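Local structure of metallo-beta-lactamase (Chryseobacterium indologenes, 3L6N) at residues 32-37 with 151-156; 42-47 with 86-91; 71-76 with 130-135; 143-148 with 157-162. The protein hydrolyses the beta-lactam ring of penicillins, cephalosporins and carbapenems with two bound zinc ions, making it a class B beta-lactamase that confers antibiotic resistance. One frame throughout, in Å; residues are numbered along the deposited sequence.

Contact 1: residues 32-37 with 151-156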
loop_
_atom_site.group_PDB
_atom_site.type_symbol
_atom_site.label_atom_id
_atom_site.label_comp_id
_atom_site.label_asym_id
_atom_site.label_seq_id
_atom_site.Cartn_x
_atom_site.Cartn_y
_atom_site.Cartn_z
ATOM N N ASN A 32 5.856 -2.580 -3.648
ATOM C CA ASN A 32 6.263 -1.809 -2.475
ATOM C C ASN A 32 5.100 -1.618 -1.528
ATOM O O ASN A 32 4.034 -1.157 -1.925
ATOM C CB ASN A 32 6.787 -0.445 -2.914
ATOM C CG ASN A 32 7.873 -0.557 -3.937
ATOM O OD1 ASN A 32 8.857 -1.271 -3.737
ATOM N ND2 ASN A 32 7.693 0.121 -5.068
ATOM N N SER A 33 5.310 -2.027 -0.284
ATOM C CA SER A 33 4.324 -1.844 0.779
ATOM C C SER A 33 5.006 -1.063 1.892
ATOM O O SER A 33 6.175 -0.678 1.766
ATOM C CB SER A 33 3.808 -3.206 1.262
ATOM O OG SER A 33 3.039 -3.827 0.228
ATOM N N MET A 34 4.277 -0.788 2.971
ATOM C CA MET A 34 4.877 -0.055 4.085
ATOM C C MET A 34 4.470 -0.678 5.402
ATOM O O MET A 34 3.461 -1.376 5.488
ATOM C CB MET A 34 4.448 1.422 4.055
ATOM C CG MET A 34 4.824 2.108 2.768
ATOM S SD MET A 34 4.697 3.902 2.838
ATOM C CE MET A 34 6.224 4.340 3.686
ATOM N N TYR A 35 5.265 -0.423 6.431
ATOM C CA TYR A 35 4.778 -0.641 7.784
ATOM C C TYR A 35 5.210 0.453 8.737
ATOM O O TYR A 35 6.214 1.111 8.521
ATOM C CB TYR A 35 5.119 -2.046 8.308
ATOM C CG TYR A 35 6.557 -2.361 8.691
ATOM C CD1 TYR A 35 7.122 -1.872 9.877
ATOM C CD2 TYR A 35 7.330 -3.228 7.902
ATOM C CE1 TYR A 35 8.445 -2.219 10.262
ATOM C CE2 TYR A 35 8.630 -3.559 8.263
ATOM C CZ TYR A 35 9.182 -3.068 9.433
ATOM O OH TYR A 35 10.460 -3.427 9.782
ATOM N N LEU A 36 4.426 0.653 9.788
ATOM C CA LEU A 36 4.685 1.744 10.726
ATOM C C LEU A 36 4.781 1.183 12.134
ATOM O O LEU A 36 3.849 0.552 12.618
ATOM C CB LEU A 36 3.560 2.784 10.635
ATOM C CG LEU A 36 3.622 4.020 11.546
ATOM C CD1 LEU A 36 4.847 4.864 11.287
ATOM C CD2 LEU A 36 2.337 4.835 11.345
ATOM N N VAL A 37 5.932 1.397 12.776
ATOM C CA VAL A 37 6.135 0.940 14.155
ATOM C C VAL A 37 5.457 1.949 15.069
ATOM O O VAL A 37 5.635 3.143 14.885
ATOM C CB VAL A 37 7.616 0.876 14.503
ATOM C CG1 VAL A 37 7.794 0.437 15.939
ATOM C CG2 VAL A 37 8.329 -0.115 13.570
ATOM N N TYR A 151 6.040 12.359 8.811
ATOM C CA TYR A 151 7.139 11.841 7.998
ATOM C C TYR A 151 7.260 12.514 6.637
ATOM O O TYR A 151 8.270 12.347 5.950
ATOM C CB TYR A 151 6.976 10.323 7.814
ATOM C CG TYR A 151 6.983 9.584 9.126
ATOM C CD1 TYR A 151 5.803 9.378 9.848
ATOM C CD2 TYR A 151 8.175 9.103 9.656
ATOM C CE1 TYR A 151 5.811 8.708 11.068
ATOM C CE2 TYR A 151 8.195 8.431 10.864
ATOM C CZ TYR A 151 7.016 8.240 11.565
ATOM O OH TYR A 151 7.048 7.582 12.769
ATOM N N ASN A 152 6.222 13.265 6.259
ATOM C CA ASN A 152 6.093 13.855 4.921
ATOM C C ASN A 152 6.224 12.823 3.809
ATOM O O ASN A 152 6.810 13.080 2.767
ATOM C CB ASN A 152 7.058 15.033 4.724
ATOM C CG ASN A 152 6.621 16.269 5.491
ATOM O OD1 ASN A 152 5.427 16.511 5.693
ATOM N ND2 ASN A 152 7.591 17.064 5.920
ATOM N N VAL A 153 5.647 11.649 4.051
ATOM C CA VAL A 153 5.690 10.565 3.075
ATOM C C VAL A 153 4.270 10.221 2.661
ATOM O O VAL A 153 3.395 10.091 3.508
ATOM C CB VAL A 153 6.381 9.301 3.663
ATOM C CG1 VAL A 153 6.201 8.100 2.739
ATOM C CG2 VAL A 153 7.858 9.562 3.914
ATOM N N LEU A 154 4.058 10.091 1.353
ATOM C CA LEU A 154 2.786 9.615 0.833
ATOM C C LEU A 154 2.962 8.222 0.272
ATOM O O LEU A 154 3.812 8.004 -0.590
ATOM C CB LEU A 154 2.267 10.520 -0.281
ATOM C CG LEU A 154 0.874 10.131 -0.787
ATOM C CD1 LEU A 154 -0.201 10.518 0.234
ATOM C CD2 LEU A 154 0.592 10.775 -2.141
ATOM N N ASP A 155 2.159 7.282 0.766
ATOM C CA ASP A 155 2.105 5.953 0.165
ATOM C C ASP A 155 1.116 6.054 -0.981
ATOM O O ASP A 155 -0.090 6.095 -0.761
ATOM C CB ASP A 155 1.638 4.921 1.199
ATOM C CG ASP A 155 1.666 3.495 0.676
ATOM O OD1 ASP A 155 2.005 3.284 -0.504
ATOM O OD2 ASP A 155 1.325 2.589 1.473
ATOM N N GLY A 156 1.642 6.106 -2.201
ATOM C CA GLY A 156 0.824 6.296 -3.403
ATOM C C GLY A 156 0.091 5.049 -3.838
ATOM O O GLY A 156 -0.973 5.121 -4.491
HETATM O O HOH W 1 2.606 1.236 -2.304
#

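Contact 2: residues 42-47 with 86-91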
loop_
_atom_site.group_PDB
_atom_site.type_symbol
_atom_site.label_atom_id
_atom_site.label_comp_id
_atom_site.label_asym_id
_atom_site.label_seq_id
_atom_site.Cartn_x
_atom_site.Cartn_y
_atom_site.Cartn_z
ATOM N N VAL A 42 2.855 -2.941 15.421
ATOM C CA VAL A 42 3.172 -2.523 14.053
ATOM C C VAL A 42 1.926 -2.532 13.166
ATOM O O VAL A 42 1.112 -3.459 13.225
ATOM C CB VAL A 42 4.285 -3.419 13.474
ATOM C CG1 VAL A 42 4.583 -3.089 12.025
ATOM C CG2 VAL A 42 5.548 -3.273 14.317
ATOM N N VAL A 43 1.793 -1.491 12.350
ATOM C CA VAL A 43 0.682 -1.386 11.401
ATOM C C VAL A 43 1.224 -1.686 10.002
ATOM O O VAL A 43 2.170 -1.032 9.571
ATOM C CB VAL A 43 0.088 0.037 11.413
ATOM C CG1 VAL A 43 -1.063 0.136 10.434
ATOM C CG2 VAL A 43 -0.396 0.395 12.837
ATOM N N LEU A 44 0.640 -2.672 9.312
ATOM C CA LEU A 44 0.993 -2.939 7.904
ATOM C C LEU A 44 0.108 -2.134 6.987
ATOM O O LEU A 44 -1.099 -2.022 7.223
ATOM C CB LEU A 44 0.795 -4.412 7.530
ATOM C CG LEU A 44 1.576 -5.461 8.297
ATOM C CD1 LEU A 44 1.325 -6.808 7.633
ATOM C CD2 LEU A 44 3.074 -5.152 8.303
ATOM N N PHE A 45 0.725 -1.582 5.941
ATOM C CA PHE A 45 0.014 -0.978 4.826
ATOM C C PHE A 45 0.266 -1.819 3.598
ATOM O O PHE A 45 1.321 -1.718 2.968
ATOM C CB PHE A 45 0.431 0.486 4.637
ATOM C CG PHE A 45 0.094 1.337 5.818
ATOM C CD1 PHE A 45 1.018 1.525 6.838
ATOM C CD2 PHE A 45 -1.174 1.903 5.937
ATOM C CE1 PHE A 45 0.694 2.280 7.958
ATOM C CE2 PHE A 45 -1.502 2.667 7.051
ATOM C CZ PHE A 45 -0.554 2.857 8.063
ATOM N N ASP A 46 -0.735 -2.648 3.299
ATOM C CA ASP A 46 -0.664 -3.720 2.303
ATOM C C ASP A 46 0.235 -4.844 2.773
ATOM O O ASP A 46 1.052 -4.673 3.676
ATOM C CB ASP A 46 -0.308 -3.184 0.919
ATOM C CG ASP A 46 -1.317 -2.171 0.452
ATOM O OD1 ASP A 46 -2.517 -2.477 0.583
ATOM O OD2 ASP A 46 -0.921 -1.085 -0.031
ATOM N N VAL A 47 0.047 -6.010 2.163
ATOM C CA VAL A 47 0.633 -7.261 2.665
ATOM C C VAL A 47 1.562 -7.879 1.620
ATOM O O VAL A 47 1.507 -7.488 0.442
ATOM C CB VAL A 47 -0.475 -8.274 3.051
ATOM C CG1 VAL A 47 -1.384 -7.696 4.133
ATOM C CG2 VAL A 47 -1.298 -8.681 1.832
ATOM N N SER A 86 -7.976 -13.129 5.621
ATOM C CA SER A 86 -8.358 -14.163 6.590
ATOM C C SER A 86 -7.181 -14.556 7.474
ATOM O O SER A 86 -7.364 -14.879 8.654
ATOM C CB SER A 86 -8.975 -15.397 5.913
ATOM O OG SER A 86 -8.020 -16.176 5.212
ATOM N N PHE A 87 -5.975 -14.496 6.921
ATOM C CA PHE A 87 -4.781 -14.819 7.698
ATOM C C PHE A 87 -4.706 -13.965 8.957
ATOM O O PHE A 87 -4.398 -14.470 10.048
ATOM C CB PHE A 87 -3.518 -14.612 6.869
ATOM C CG PHE A 87 -2.247 -14.833 7.645
ATOM C CD1 PHE A 87 -1.661 -16.094 7.696
ATOM C CD2 PHE A 87 -1.631 -13.775 8.313
ATOM C CE1 PHE A 87 -0.479 -16.298 8.407
ATOM C CE2 PHE A 87 -0.458 -13.964 9.034
ATOM C CZ PHE A 87 0.127 -15.225 9.077
ATOM N N PHE A 88 -4.965 -12.669 8.793
ATOM C CA PHE A 88 -4.903 -11.728 9.902
ATOM C C PHE A 88 -6.168 -11.758 10.746
ATOM O O PHE A 88 -6.090 -11.754 11.980
ATOM C CB PHE A 88 -4.560 -10.327 9.394
ATOM C CG PHE A 88 -3.258 -10.279 8.660
ATOM C CD1 PHE A 88 -2.053 -10.192 9.361
ATOM C CD2 PHE A 88 -3.225 -10.358 7.273
ATOM C CE1 PHE A 88 -0.842 -10.172 8.690
ATOM C CE2 PHE A 88 -2.004 -10.333 6.591
ATOM C CZ PHE A 88 -0.819 -10.231 7.305
ATOM N N ASN A 89 -7.327 -11.838 10.094
ATOM C CA ASN A 89 -8.591 -11.948 10.823
ATOM C C ASN A 89 -8.588 -13.139 11.779
ATOM O O ASN A 89 -9.011 -13.008 12.929
ATOM C CB ASN A 89 -9.777 -12.051 9.859
ATOM C CG ASN A 89 -9.991 -10.782 9.054
ATOM O OD1 ASN A 89 -9.524 -9.705 9.424
ATOM N ND2 ASN A 89 -10.699 -10.906 7.936
ATOM N N ASN A 90 -8.086 -14.277 11.303
ATOM C CA ASN A 90 -8.070 -15.513 12.102
ATOM C C ASN A 90 -7.204 -15.389 13.345
ATOM O O ASN A 90 -7.494 -16.005 14.376
ATOM C CB ASN A 90 -7.631 -16.714 11.263
ATOM C CG ASN A 90 -8.688 -17.139 10.245
ATOM O OD1 ASN A 90 -9.835 -16.692 10.293
ATOM N ND2 ASN A 90 -8.299 -18.014 9.328
ATOM N N LYS A 91 -6.175 -14.552 13.258
ATOM C CA LYS A 91 -5.285 -14.294 14.388
ATOM C C LYS A 91 -5.748 -13.133 15.278
ATOM O O LYS A 91 -5.041 -12.736 16.208
ATOM C CB LYS A 91 -3.858 -14.043 13.878
ATOM C CG LYS A 91 -3.206 -15.242 13.227
ATOM C CD LYS A 91 -1.912 -14.848 12.548
ATOM C CE LYS A 91 -1.075 -16.065 12.226
ATOM N NZ LYS A 91 -0.280 -16.521 13.405
#

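Contact 3: residues 71-76 with 130-135. With ZN (zinc ion), chain B.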
loop_
_atom_site.group_PDB
_atom_site.type_symbol
_atom_site.label_atom_id
_atom_site.label_comp_id
_atom_site.label_asym_id
_atom_site.label_seq_id
_atom_site.Cartn_x
_atom_site.Cartn_y
_atom_site.Cartn_z
ATOM N N ALA A 71 -2.377 -4.203 13.255
ATOM C CA ALA A 71 -3.370 -3.705 12.302
ATOM C C ALA A 71 -2.850 -3.856 10.883
ATOM O O ALA A 71 -1.636 -3.747 10.640
ATOM C CB ALA A 71 -3.712 -2.256 12.588
ATOM N N VAL A 72 -3.765 -4.109 9.952
ATOM C CA VAL A 72 -3.407 -4.201 8.530
ATOM C C VAL A 72 -4.379 -3.319 7.769
ATOM O O VAL A 72 -5.600 -3.500 7.888
ATOM C CB VAL A 72 -3.527 -5.653 8.025
ATOM C CG1 VAL A 72 -3.273 -5.737 6.511
ATOM C CG2 VAL A 72 -2.561 -6.568 8.786
ATOM N N PHE A 73 -3.847 -2.357 7.018
ATOM C CA PHE A 73 -4.654 -1.489 6.149
ATOM C C PHE A 73 -4.422 -1.856 4.686
ATOM O O PHE A 73 -3.279 -1.969 4.261
ATOM C CB PHE A 73 -4.277 -0.018 6.361
ATOM C CG PHE A 73 -4.837 0.582 7.616
ATOM C CD1 PHE A 73 -4.325 0.243 8.871
ATOM C CD2 PHE A 73 -5.867 1.520 7.538
ATOM C CE1 PHE A 73 -4.838 0.808 10.037
ATOM C CE2 PHE A 73 -6.394 2.097 8.705
ATOM C CZ PHE A 73 -5.873 1.737 9.958
ATOM N N ALA A 74 -5.504 -2.021 3.929
ATOM C CA ALA A 74 -5.409 -2.343 2.495
ATOM C C ALA A 74 -5.681 -1.107 1.665
ATOM O O ALA A 74 -6.657 -0.392 1.925
ATOM C CB ALA A 74 -6.429 -3.437 2.132
ATOM N N THR A 75 -4.834 -0.857 0.665
ATOM C CA THR A 75 -5.015 0.317 -0.188
ATOM C C THR A 75 -5.797 0.042 -1.479
ATOM O O THR A 75 -6.085 0.967 -2.244
ATOM C CB THR A 75 -3.702 1.084 -0.483
ATOM O OG1 THR A 75 -2.833 0.265 -1.270
ATOM C CG2 THR A 75 -3.009 1.505 0.810
ATOM N N HIS A 76 -6.103 -1.230 -1.723
ATOM C CA HIS A 76 -7.206 -1.662 -2.606
ATOM C C HIS A 76 -7.356 -3.183 -2.532
ATOM O O HIS A 76 -6.705 -3.824 -1.688
ATOM C CB HIS A 76 -7.158 -1.094 -4.066
ATOM C CG HIS A 76 -5.987 -1.526 -4.901
ATOM N ND1 HIS A 76 -4.749 -0.922 -4.821
ATOM C CD2 HIS A 76 -5.906 -2.414 -5.919
ATOM C CE1 HIS A 76 -3.935 -1.473 -5.709
ATOM N NE2 HIS A 76 -4.613 -2.381 -6.387
ATOM N N PHE A 130 -1.794 8.814 10.815
ATOM C CA PHE A 130 -1.838 8.800 9.347
ATOM C C PHE A 130 -3.259 9.054 8.860
ATOM O O PHE A 130 -4.201 9.023 9.647
ATOM C CB PHE A 130 -1.288 7.468 8.794
ATOM C CG PHE A 130 -1.906 6.252 9.423
ATOM C CD1 PHE A 130 -2.993 5.621 8.823
ATOM C CD2 PHE A 130 -1.408 5.738 10.628
ATOM C CE1 PHE A 130 -3.574 4.493 9.408
ATOM C CE2 PHE A 130 -1.976 4.616 11.216
ATOM C CZ PHE A 130 -3.069 3.991 10.611
ATOM N N VAL A 131 -3.395 9.330 7.566
ATOM C CA VAL A 131 -4.700 9.579 6.954
ATOM C C VAL A 131 -4.798 8.730 5.693
ATOM O O VAL A 131 -3.911 8.772 4.857
ATOM C CB VAL A 131 -4.882 11.070 6.584
ATOM C CG1 VAL A 131 -6.248 11.305 5.895
ATOM C CG2 VAL A 131 -4.750 11.967 7.820
ATOM N N VAL A 132 -5.882 7.975 5.561
ATOM C CA VAL A 132 -6.151 7.245 4.323
ATOM C C VAL A 132 -7.082 8.116 3.486
ATOM O O VAL A 132 -8.160 8.486 3.955
ATOM C CB VAL A 132 -6.795 5.872 4.590
ATOM C CG1 VAL A 132 -7.024 5.133 3.269
ATOM C CG2 VAL A 132 -5.940 5.048 5.546
ATOM N N ASP A 133 -6.652 8.458 2.275
ATOM C CA ASP A 133 -7.398 9.385 1.414
ATOM C C ASP A 133 -7.877 8.717 0.130
ATOM O O ASP A 133 -7.128 7.976 -0.514
ATOM C CB ASP A 133 -6.519 10.575 1.031
ATOM C CG ASP A 133 -6.622 11.738 2.009
ATOM O OD1 ASP A 133 -5.560 12.328 2.329
ATOM O OD2 ASP A 133 -7.746 12.081 2.435
ATOM N N PHE A 134 -9.124 8.991 -0.246
ATOM C CA PHE A 134 -9.607 8.623 -1.564
ATOM C C PHE A 134 -9.631 9.876 -2.438
ATOM O O PHE A 134 -10.389 10.818 -2.168
ATOM C CB PHE A 134 -10.997 7.987 -1.495
ATOM C CG PHE A 134 -11.530 7.599 -2.835
ATOM C CD1 PHE A 134 -11.019 6.489 -3.490
ATOM C CD2 PHE A 134 -12.513 8.361 -3.460
ATOM C CE1 PHE A 134 -11.488 6.128 -4.747
ATOM C CE2 PHE A 134 -12.990 8.012 -4.711
ATOM C CZ PHE A 134 -12.477 6.890 -5.355
ATOM N N LEU A 135 -8.795 9.888 -3.468
ATOM C CA LEU A 135 -8.639 11.078 -4.319
ATOM C C LEU A 135 -9.393 10.934 -5.636
ATOM O O LEU A 135 -9.441 11.871 -6.449
ATOM C CB LEU A 135 -7.159 11.360 -4.595
ATOM C CG LEU A 135 -6.258 11.611 -3.379
ATOM C CD1 LEU A 135 -4.788 11.500 -3.780
ATOM C CD2 LEU A 135 -6.559 12.966 -2.734
HETATM ZN ZN ZN B . -3.952 -3.316 -8.145
HETATM O O HOH W 2 -2.229 -4.066 -7.799
#

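Contact 4: residues 143-148 with 157-162. With ZN (zinc ion), chain C.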
loop_
_atom_site.group_PDB
_atom_site.type_symbol
_atom_site.label_atom_id
_atom_site.label_comp_id
_atom_site.label_asym_id
_atom_site.label_seq_id
_atom_site.Cartn_x
_atom_site.Cartn_y
_atom_site.Cartn_z
ATOM N N ASN A 143 -8.884 2.476 -5.285
ATOM C CA ASN A 143 -7.542 2.796 -4.784
ATOM C C ASN A 143 -7.514 4.011 -3.862
ATOM O O ASN A 143 -8.151 5.031 -4.139
ATOM C CB ASN A 143 -6.472 2.878 -5.895
ATOM C CG ASN A 143 -6.827 3.820 -7.055
ATOM O OD1 ASN A 143 -6.280 3.657 -8.141
ATOM N ND2 ASN A 143 -7.684 4.815 -6.827
ATOM N N VAL A 144 -6.787 3.870 -2.758
ATOM C CA VAL A 144 -6.604 4.952 -1.797
ATOM C C VAL A 144 -5.111 5.161 -1.566
ATOM O O VAL A 144 -4.304 4.287 -1.879
ATOM C CB VAL A 144 -7.319 4.676 -0.452
ATOM C CG1 VAL A 144 -8.833 4.710 -0.637
ATOM C CG2 VAL A 144 -6.872 3.327 0.156
ATOM N N VAL A 145 -4.763 6.326 -1.026
ATOM C CA VAL A 145 -3.384 6.660 -0.671
ATOM C C VAL A 145 -3.302 6.829 0.848
ATOM O O VAL A 145 -4.325 7.013 1.510
ATOM C CB VAL A 145 -2.906 7.959 -1.381
ATOM C CG1 VAL A 145 -2.956 7.809 -2.913
ATOM C CG2 VAL A 145 -3.724 9.200 -0.912
ATOM N N VAL A 146 -2.090 6.767 1.398
ATOM C CA VAL A 146 -1.901 6.949 2.831
ATOM C C VAL A 146 -0.884 8.047 3.083
ATOM O O VAL A 146 0.261 7.979 2.620
ATOM C CB VAL A 146 -1.463 5.643 3.557
ATOM C CG1 VAL A 146 -1.513 5.848 5.069
ATOM C CG2 VAL A 146 -2.378 4.472 3.161
ATOM N N TRP A 147 -1.324 9.079 3.803
ATOM C CA TRP A 147 -0.466 10.220 4.124
ATOM C C TRP A 147 0.047 10.110 5.551
ATOM O O TRP A 147 -0.725 9.850 6.473
ATOM C CB TRP A 147 -1.272 11.517 3.951
ATOM C CG TRP A 147 -0.575 12.785 4.415
ATOM C CD1 TRP A 147 -1.021 13.661 5.363
ATOM C CD2 TRP A 147 0.668 13.313 3.930
ATOM N NE1 TRP A 147 -0.127 14.700 5.506
ATOM C CE2 TRP A 147 0.915 14.514 4.637
ATOM C CE3 TRP A 147 1.590 12.895 2.964
ATOM C CZ2 TRP A 147 2.055 15.293 4.414
ATOM C CZ3 TRP A 147 2.727 13.672 2.740
ATOM C CH2 TRP A 147 2.945 14.858 3.462
ATOM N N PHE A 148 1.355 10.302 5.716
ATOM C CA PHE A 148 2.015 10.228 7.016
ATOM C C PHE A 148 2.568 11.611 7.380
ATOM O O PHE A 148 3.706 11.932 7.034
ATOM C CB PHE A 148 3.146 9.194 6.964
ATOM C CG PHE A 148 2.667 7.790 6.685
ATOM C CD1 PHE A 148 2.657 7.288 5.385
ATOM C CD2 PHE A 148 2.220 6.980 7.723
ATOM C CE1 PHE A 148 2.209 5.987 5.125
ATOM C CE2 PHE A 148 1.759 5.673 7.479
ATOM C CZ PHE A 148 1.770 5.183 6.173
ATOM N N GLY A 157 0.651 3.892 -3.480
ATOM C CA GLY A 157 0.136 2.620 -3.959
ATOM C C GLY A 157 0.145 2.560 -5.474
ATOM O O GLY A 157 0.882 3.289 -6.146
ATOM N N CYS A 158 -0.724 1.730 -6.017
ATOM C CA CYS A 158 -0.635 1.402 -7.423
ATOM C C CYS A 158 -1.279 2.482 -8.306
ATOM O O CYS A 158 -1.180 2.434 -9.533
ATOM C CB CYS A 158 -1.179 -0.011 -7.644
ATOM S SG CYS A 158 -0.495 -1.162 -6.379
ATOM N N LEU A 159 -1.889 3.479 -7.663
ATOM C CA LEU A 159 -2.334 4.705 -8.338
ATOM C C LEU A 159 -1.124 5.448 -8.927
ATOM O O LEU A 159 -1.230 6.102 -9.970
ATOM C CB LEU A 159 -3.073 5.595 -7.336
ATOM C CG LEU A 159 -3.538 6.990 -7.778
ATOM C CD1 LEU A 159 -4.606 6.878 -8.880
ATOM C CD2 LEU A 159 -4.068 7.749 -6.577
ATOM N N VAL A 160 0.020 5.336 -8.257
ATOM C CA VAL A 160 1.249 5.979 -8.699
ATOM C C VAL A 160 2.197 4.964 -9.317
ATOM O O VAL A 160 2.624 3.999 -8.672
ATOM C CB VAL A 160 1.954 6.712 -7.538
ATOM C CG1 VAL A 160 3.244 7.404 -8.032
ATOM C CG2 VAL A 160 1.015 7.726 -6.896
ATOM N N LYS A 161 2.519 5.184 -10.586
ATOM C CA LYS A 161 3.520 4.390 -11.289
ATOM C C LYS A 161 4.933 4.854 -10.952
ATOM O O LYS A 161 5.155 6.041 -10.721
ATOM C CB LYS A 161 3.316 4.499 -12.807
ATOM C CG LYS A 161 1.922 4.091 -13.292
ATOM C CD LYS A 161 1.594 2.642 -12.949
ATOM C CE LYS A 161 2.553 1.667 -13.605
ATOM N NZ LYS A 161 2.376 0.270 -13.110
ATOM N N SER A 162 5.876 3.914 -10.963
ATOM C CA SER A 162 7.294 4.197 -10.733
ATOM C C SER A 162 7.897 4.907 -11.932
ATOM O O SER A 162 7.542 4.609 -13.076
ATOM C CB SER A 162 8.056 2.886 -10.521
ATOM O OG SER A 162 9.461 3.081 -10.457
HETATM ZN ZN ZN C . -0.423 -3.173 -7.276
HETATM O O HOH W 2 -2.229 -4.066 -7.799
#

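Contact 1: residues 32-37 with 151-156
M34 and D155 meet side by side, pointing in opposite directions, so that the sulfur of one lies against the first methylene of the other: M34 SD is 3.6 Å from D155 CB. The carboxylate follows behind, with D155 OD2 3.8 Å from M34 CG, and an acidic group is packed against a thioether in the protein interior. The methionine chain runs out nearly straight and then turns at its last torsion (chi3 80°), which carries CE away from the aspartate and to within 3.9 Å of V153 CG1. One residue therefore touches two successive inward-facing positions of strand 153-157. The other end of the carboxylate is met by water. A single molecule donates to D155 OD1 and to N32 O, at 2.8 Å from each, and bridges the two strands; N32 O also receives R81, while D155 OD1 takes a weak bond from the backbone of G157. Farther along, L36 brings its CD1 methyl obliquely to the ring of Y151, 4.0 Å from Y151 CE1; the hydroxyl of Y151 is hydrogen-bonded to E128. Beyond Y151, N152 and V153 both face F148 in a G1 beta bulge where the strand begins. Largely apolar packing between a strand of one sheet and a strand and its lead-in loop of the other, tempered by one buried acid and its water, illustrates the interior of the alpha-beta/beta-alpha sandwich of the metallo-beta-lactamase superfamily.

Contact 2: residues 42-47 with 86-91
F88 reaches from its helix towards strand 41-45 and is met by two aliphatic side chains, V47 and L44, in a small contact that buries 96 Å² in all. The closer is V47, whose CG1 methyl lies 3.7 Å from F88 CE2; the two side chains lie alongside each other, running opposite ways. L44 comes in at about a right angle, placing CD1 4.1 Å from F88 CZ, and both methyls approach the ring obliquely. With CG anti to its carbonyl carbon (chi1 -59°), the phenylalanine sends its ring inward, and its own neighbour F87 sets CD2 over the centre of one ring face, 3.5 Å above it. V72 and Y54 also pack on F88. The helix belongs to a beta-alpha-beta crossover: it lies between strands 69-73 and 94-97, parallel neighbours in the seven-stranded sheet, and F88 points from the helix to the outer face of the sheet, at strand 41-45 and the loop after it. Away from that ring the helix turns to solvent. S86 bonds to D84 on the partly exposed first turn, and N89 is partly exposed too, yet it is held by T95 and the carbonyl of T112. N90 and K91 are exposed, and K91 NZ reaches Q55.

Contact 3: residues 71-76 with 130-135
Strands 69-73 and 128-133 belong to different sheets and run in broadly the same direction as they face each other, their backbones too far apart for direct pairing: F73 CA and V132 CA are 9.1 Å apart. Segment 71-76 runs on into the loop that carries the zinc ligand H76. Side chains fill the gap. F73 and F130 reach towards each other and form a T-shaped pair in which F130 supplies the edge and F73 the face, with ring centroids 5.0 Å apart and planes at 89°. F130 CE1 is 3.6 Å from F73 CZ, over the face but displaced towards the rim. What turns F130 inward is its first torsion (chi1 51°), which tucks CG between the backbone N and the carbonyl carbon. V132, two residues on, adds a lighter touch, its CG2 methyl 4.1 Å from F73 CD2 and oblique to the ring. F45 is a further neighbour of both phenylalanines, meeting F130 edge-to-face, while Y96 stacks on F73, so the pair is part of a larger aromatic cluster. Three residues past F73 the chain reaches the metal at H76, its NE2 2.1 Å from zinc, where H78, H139 and a water shared with the second zinc complete the site. H76 and H78 open the HXHXD signature of the family, and an aromatic core joining the two sheets, at a distance from the zinc centre that the same strand leads to, is what the metallo-beta-lactamase sandwich presents here.

Contact 4: residues 143-148 with 157-162
Chi1 of 175° extends L159 away from its own backbone N, and chi2 of 65° turns CD1 to N143 and CD2 to V145. In N143, a first torsion of 53° folds the amide back over its own backbone, which lays OD1 across the leucine at about a right angle, 3.7 Å from L159 CD1. That oxygen already accepts a hydrogen bond from the backbone N of T140, and ND2 bonds weakly to G136, so the amide is fixed while its flank packs on the leucine. On the other branch, L159 CD2 lies 3.8 Å from V145 CG1. A type I turn from G157 to V160, closed by V160 N to G157 O at 3.1 Å, presents the leucine; G157 enters it with positive phi, a conformation that favours glycine. C158, deposited in two conformers, is the other central residue of the turn and binds zinc through SG at 2.2 Å, with D80 and H200 as further ligands. K161 probably binds the beta-lactam. Beyond the contact, T182, I183 and L186 of helix 179-189 also meet this leucine, so L159 touches both that helix and the start of strand 145-148, itself flanked in the sheet by strands 128-133 and 153-157.

Taken from the N terminus, contact 1 opens first, at 32-37, and closes last but one, its loop ending at 151-156. Contacts 2 and 3 both nest inside it, and they cross each other: 71-76 starts contact 3 before 86-91 completes contact 2, and 130-135 then closes contact 3. Contact 4 opens at 143-148, before contact 1 has closed, and ends at 157-162, so those two cross, while it follows contacts 2 and 3 in series. Contacts 1 and 3 join the two sheets of the sandwich, contact 2 sets a helix on the outer side of the larger sheet, and contact 4 ties the smaller sheet to the zinc-binding turn after it.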